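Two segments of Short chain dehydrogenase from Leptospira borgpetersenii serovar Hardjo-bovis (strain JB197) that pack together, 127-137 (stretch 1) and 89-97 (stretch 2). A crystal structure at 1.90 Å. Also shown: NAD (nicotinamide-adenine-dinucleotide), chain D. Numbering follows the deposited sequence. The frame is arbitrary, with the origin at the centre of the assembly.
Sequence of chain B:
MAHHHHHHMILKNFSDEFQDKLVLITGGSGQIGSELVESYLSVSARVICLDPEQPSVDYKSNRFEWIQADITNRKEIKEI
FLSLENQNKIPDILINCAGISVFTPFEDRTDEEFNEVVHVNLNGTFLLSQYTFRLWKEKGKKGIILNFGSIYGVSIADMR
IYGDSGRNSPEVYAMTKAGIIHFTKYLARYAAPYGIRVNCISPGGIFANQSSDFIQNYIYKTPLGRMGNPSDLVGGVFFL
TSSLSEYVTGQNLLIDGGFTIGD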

# COMPACT_ATOMS: atom_id res chain seq x y z
N LEU B 127 15.22 -16.61 9.13
CA LEU B 127 15.80 -17.79 8.51
C LEU B 127 15.34 -17.94 7.06
O LEU B 127 16.16 -18.18 6.16
CB LEU B 127 15.43 -19.02 9.34
CG LEU B 127 16.18 -20.33 9.12
CD1 LEU B 127 17.62 -20.17 9.55
CD2 LEU B 127 15.50 -21.44 9.91
N LEU B 128 14.04 -17.82 6.82
CA LEU B 128 13.54 -17.93 5.45
C LEU B 128 14.05 -16.79 4.59
O LEU B 128 14.37 -16.99 3.41
CB LEU B 128 12.00 -17.97 5.44
CG LEU B 128 11.33 -19.35 5.60
CD1 LEU B 128 11.49 -20.19 4.34
CD2 LEU B 128 11.92 -20.10 6.80
N SER B 129 14.15 -15.58 5.16
CA SER B 129 14.71 -14.47 4.40
C SER B 129 16.18 -14.72 4.08
O SER B 129 16.65 -14.38 2.99
CB SER B 129 14.54 -13.16 5.17
OG SER B 129 13.16 -12.83 5.31
N GLN B 130 16.90 -15.35 5.00
CA GLN B 130 18.34 -15.55 4.81
C GLN B 130 18.61 -16.60 3.73
O GLN B 130 19.46 -16.39 2.85
CB GLN B 130 19.00 -15.95 6.13
CG GLN B 130 20.52 -16.15 6.00
CD GLN B 130 21.16 -16.73 7.24
OE1 GLN B 130 20.81 -17.83 7.67
NE2 GLN B 130 22.09 -16.00 7.84
N TYR B 131 17.92 -17.74 3.78
CA TYR B 131 18.10 -18.74 2.74
C TYR B 131 17.65 -18.22 1.39
O TYR B 131 18.28 -18.50 0.36
CB TYR B 131 17.36 -20.04 3.10
CG TYR B 131 18.23 -20.89 3.97
CD1 TYR B 131 19.14 -21.79 3.43
CD2 TYR B 131 18.18 -20.75 5.35
CE1 TYR B 131 19.97 -22.54 4.25
CE2 TYR B 131 19.01 -21.49 6.17
CZ TYR B 131 19.90 -22.38 5.62
OH TYR B 131 20.71 -23.11 6.47
N THR B 132 16.56 -17.45 1.36
CA THR B 132 16.05 -16.93 0.10
C THR B 132 16.97 -15.86 -0.48
O THR B 132 17.28 -15.88 -1.68
CB THR B 132 14.63 -16.39 0.32
OG1 THR B 132 13.79 -17.46 0.77
CG2 THR B 132 14.08 -15.86 -0.95
N PHE B 133 17.45 -14.94 0.37
CA PHE B 133 18.41 -13.93 -0.07
C PHE B 133 19.67 -14.57 -0.65
O PHE B 133 20.12 -14.19 -1.74
CB PHE B 133 18.79 -13.02 1.10
CG PHE B 133 19.86 -12.02 0.76
CD1 PHE B 133 19.56 -10.88 0.02
CD2 PHE B 133 21.18 -12.23 1.16
CE1 PHE B 133 20.56 -9.97 -0.29
CE2 PHE B 133 22.17 -11.32 0.85
CZ PHE B 133 21.85 -10.18 0.13
N ARG B 134 20.26 -15.53 0.06
CA ARG B 134 21.48 -16.17 -0.42
C ARG B 134 21.26 -16.85 -1.77
O ARG B 134 22.11 -16.76 -2.67
CB ARG B 134 21.99 -17.17 0.62
CG ARG B 134 22.59 -16.50 1.86
CD ARG B 134 23.04 -17.52 2.92
NE ARG B 134 23.94 -18.52 2.36
CZ ARG B 134 25.27 -18.43 2.35
NH1 ARG B 134 25.87 -17.36 2.87
NH2 ARG B 134 25.99 -19.40 1.81
N LEU B 135 20.12 -17.52 -1.95
CA LEU B 135 19.86 -18.22 -3.20
C LEU B 135 19.64 -17.24 -4.35
O LEU B 135 20.19 -17.42 -5.44
CB LEU B 135 18.66 -19.15 -3.04
CG LEU B 135 18.17 -19.94 -4.27
CD1 LEU B 135 19.21 -20.96 -4.76
CD2 LEU B 135 16.82 -20.61 -3.96
N TRP B 136 18.84 -16.19 -4.12
CA TRP B 136 18.59 -15.20 -5.16
C TRP B 136 19.86 -14.47 -5.56
O TRP B 136 20.14 -14.28 -6.75
CB TRP B 136 17.56 -14.18 -4.67
CG TRP B 136 16.18 -14.71 -4.62
CD1 TRP B 136 15.71 -15.86 -5.19
CD2 TRP B 136 15.07 -14.11 -3.97
NE1 TRP B 136 14.37 -16.01 -4.92
CE2 TRP B 136 13.95 -14.94 -4.18
CE3 TRP B 136 14.91 -12.93 -3.22
CZ2 TRP B 136 12.68 -14.63 -3.67
CZ3 TRP B 136 13.65 -12.63 -2.71
CH2 TRP B 136 12.56 -13.48 -2.93
N LYS B 137 20.65 -14.05 -4.57
CA LYS B 137 21.92 -13.38 -4.85
C LYS B 137 22.82 -14.26 -5.70
O LYS B 137 23.51 -13.76 -6.61
CB LYS B 137 22.60 -13.01 -3.52
CG LYS B 137 23.97 -12.36 -3.63
CD LYS B 137 24.54 -12.14 -2.24
CE LYS B 137 26.00 -11.71 -2.28
NZ LYS B 137 26.58 -11.70 -0.92
PA NAD D . -3.23 -18.59 11.83
O1A NAD D . -2.99 -18.96 13.31
O2A NAD D . -4.58 -18.87 11.18
O5B NAD D . -2.06 -19.22 10.87
C5B NAD D . -0.69 -19.23 11.20
C4B NAD D . -0.13 -20.37 10.40
O4B NAD D . 1.31 -20.37 10.72
C3B NAD D . -0.69 -21.74 10.81
O3B NAD D . -1.06 -22.51 9.64
C2B NAD D . 0.50 -22.42 11.49
O2B NAD D . 0.49 -23.84 11.33
C1B NAD D . 1.71 -21.71 10.83
N9A NAD D . 2.87 -21.95 11.69
C8A NAD D . 2.93 -21.95 13.08
N7A NAD D . 4.12 -22.26 13.51
C5A NAD D . 4.88 -22.51 12.36
C6A NAD D . 6.19 -22.90 12.16
N6A NAD D . 7.05 -23.12 13.17
N1A NAD D . 6.62 -23.04 10.89
C2A NAD D . 5.79 -22.82 9.87
N3A NAD D . 4.51 -22.45 9.97
C4A NAD D . 4.10 -22.31 11.24
O3 NAD D . -2.87 -17.02 11.61
PN NAD D . -3.48 -15.88 10.65
O1N NAD D . -4.57 -15.06 11.38
O2N NAD D . -3.67 -16.50 9.26
O5D NAD D . -2.11 -14.90 10.71
C5D NAD D . -1.21 -14.93 9.62
C4D NAD D . -0.21 -13.79 9.85
O4D NAD D . -0.90 -12.50 10.06
C3D NAD D . 0.55 -14.02 11.16
O3D NAD D . 1.88 -13.52 11.06
C2D NAD D . -0.18 -13.14 12.22
O2D NAD D . 0.67 -12.71 13.28
C1D NAD D . -0.58 -11.94 11.31
N1N NAD D . -1.79 -11.19 11.79
C2N NAD D . -2.98 -11.83 12.00
C3N NAD D . -4.06 -11.09 12.44
C7N NAD D . -5.35 -11.80 12.68
O7N NAD D . -6.24 -11.18 13.24
N7N NAD D . -5.48 -13.08 12.25
C4N NAD D . -3.90 -9.71 12.64
C5N NAD D . -2.70 -9.11 12.42
C6N NAD D . -1.63 -9.88 11.98
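Stretch 2 (89-97) KIPDILINC

How does the second stretch run along the helix? Residues 127-137 are helical throughout, part of a longer helix, and the partner begins as loop before becoming a strand from Ile-93. The N-to-C directions of helix and strand differ by 171°, so the two run almost exactly antiparallel, and their axes come as close as 9.5 Å. The register follows from that direction: the CA of Leu-135 lies 8.1 Å from the CA of Ile-90, the CA of Thr-132 lies 7.6 Å from the CA of Leu-94, and the CA of Leu-128 lies 7.6 Å from the CA of Asn-96. As the helix is followed backwards, the second stretch advances. Leu-94 and Asn-96 point their CA-to-CB bonds toward the helix, while Ile-93 between the loop and Leu-94 points away, the alternation expected of an extended chain.

What does Trp-136 do at the loop end of the contact? It has the largest area covered by the other stretch, 86 Å². Its CA-to-CB bond points sideways, but with chi1 in the m well the indole comes nearer to the partner. There Trp-136 NE1 donates a hydrogen bond to the backbone O of Pro-91 at 2.7 Å, giving the ring nitrogen an acceptor in a buried setting. The same ring makes apolar contacts: Trp-136 CD1 is 4.0 Å from Ile-90 CG2, which lies at the ring edge, and Trp-136 CH2 is 4.3 Å from Leu-94 CB. One side chain thus spans the second stretch from the loop into the strand, passing Asp-92, whose backbone O is 3.7 Å from Trp-136 CZ2. The CA-to-CB bond of Asp-92 points away from the helix.

Where does Leu-94 fit? With 80 Å² covered, it is the strand's main contribution, and its CD2 methyl meets three helix residues. Leu-94 CD2 lies 3.6 Å from the backbone O of Leu-128, 3.9 Å from Ser-129 CA and 3.7 Å from Thr-132 OG1. The hydroxyl of Thr-132 is not left unpaired beside this methyl, because Thr-132 OG1 donates a hydrogen bond to Leu-128 O, 2.7 Å away and one helical turn back. That polar group is satisfied within the helix itself, and a leucine can pack against it.

What closes the two ends? Beside Trp-136, Leu-135 CD2 packs 3.9 Å from Ile-90 CG2 and 4.4 Å from Pro-91 CD, so the loop rests on neighbouring helix side chains before the strand begins. At the other end Asn-96 combines two kinds of contact: its OD1 is 3.4 Å from Leu-128 CB, and its ND2 donates a weak hydrogen bond to Ser-129 OG at 3.3 Å. The next residue, Cys-97, no longer touches the helix; its backbone O instead accepts a hydrogen bond from O3D of the NAD at 3.0 Å, as suits a dehydrogenase that binds a dinucleotide.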

# COMPACT_ATOMS: atom_id res chain seq x y z
N LYS B 89 12.85 -25.13 -8.49
CA LYS B 89 11.71 -24.45 -7.89
C LYS B 89 12.22 -23.26 -7.10
O LYS B 89 11.97 -23.15 -5.89
CB LYS B 89 10.90 -25.39 -7.00
CG LYS B 89 10.24 -26.55 -7.73
CD LYS B 89 9.70 -27.55 -6.74
CE LYS B 89 8.86 -28.62 -7.40
NZ LYS B 89 8.43 -29.63 -6.40
N ILE B 90 12.94 -22.37 -7.76
CA ILE B 90 13.46 -21.17 -7.12
C ILE B 90 12.33 -20.16 -7.02
O ILE B 90 11.81 -19.71 -8.05
CB ILE B 90 14.66 -20.60 -7.89
CG1 ILE B 90 15.77 -21.65 -7.96
CG2 ILE B 90 15.15 -19.31 -7.23
CD1 ILE B 90 17.04 -21.17 -8.63
N PRO B 91 11.90 -19.78 -5.82
CA PRO B 91 10.77 -18.86 -5.70
C PRO B 91 11.09 -17.50 -6.30
O PRO B 91 12.24 -17.05 -6.31
CB PRO B 91 10.56 -18.75 -4.19
CG PRO B 91 11.29 -19.97 -3.60
CD PRO B 91 12.43 -20.23 -4.52
N ASP B 92 10.05 -16.84 -6.80
CA ASP B 92 10.15 -15.44 -7.20
C ASP B 92 9.70 -14.51 -6.09
O ASP B 92 10.11 -13.34 -6.06
CB ASP B 92 9.29 -15.18 -8.44
CG ASP B 92 9.68 -16.05 -9.59
OD1 ASP B 92 10.68 -15.73 -10.26
OD2 ASP B 92 9.03 -17.09 -9.79
N ILE B 93 8.86 -15.01 -5.19
CA ILE B 93 8.19 -14.24 -4.15
C ILE B 93 8.25 -15.08 -2.89
O ILE B 93 7.89 -16.26 -2.93
CB ILE B 93 6.72 -13.92 -4.53
CG1 ILE B 93 6.66 -13.08 -5.80
CG2 ILE B 93 6.01 -13.22 -3.38
CD1 ILE B 93 5.28 -13.09 -6.46
N LEU B 94 8.73 -14.49 -1.80
CA LEU B 94 8.71 -15.11 -0.47
C LEU B 94 7.72 -14.35 0.40
O LEU B 94 7.86 -13.13 0.58
CB LEU B 94 10.10 -15.08 0.19
CG LEU B 94 10.09 -15.40 1.70
CD1 LEU B 94 9.67 -16.85 1.95
CD2 LEU B 94 11.45 -15.13 2.37
N ILE B 95 6.74 -15.05 0.96
CA ILE B 95 5.76 -14.44 1.86
C ILE B 95 5.93 -15.07 3.23
O ILE B 95 5.61 -16.25 3.44
CB ILE B 95 4.32 -14.60 1.36
CG1 ILE B 95 4.19 -14.04 -0.07
CG2 ILE B 95 3.34 -13.90 2.31
CD1 ILE B 95 2.77 -13.97 -0.56
N ASN B 96 6.44 -14.28 4.19
CA ASN B 96 6.63 -14.74 5.56
C ASN B 96 5.33 -14.53 6.34
O ASN B 96 5.17 -13.59 7.12
CB ASN B 96 7.81 -14.01 6.20
CG ASN B 96 9.15 -14.50 5.70
OD1 ASN B 96 9.45 -15.69 5.79
ND2 ASN B 96 9.96 -13.59 5.15
N CYS B 97 4.38 -15.41 6.10
CA CYS B 97 3.07 -15.23 6.70
C CYS B 97 2.93 -15.94 8.03
O CYS B 97 2.05 -15.58 8.82
CB CYS B 97 1.98 -15.70 5.71
SG CYS B 97 0.30 -15.18 6.17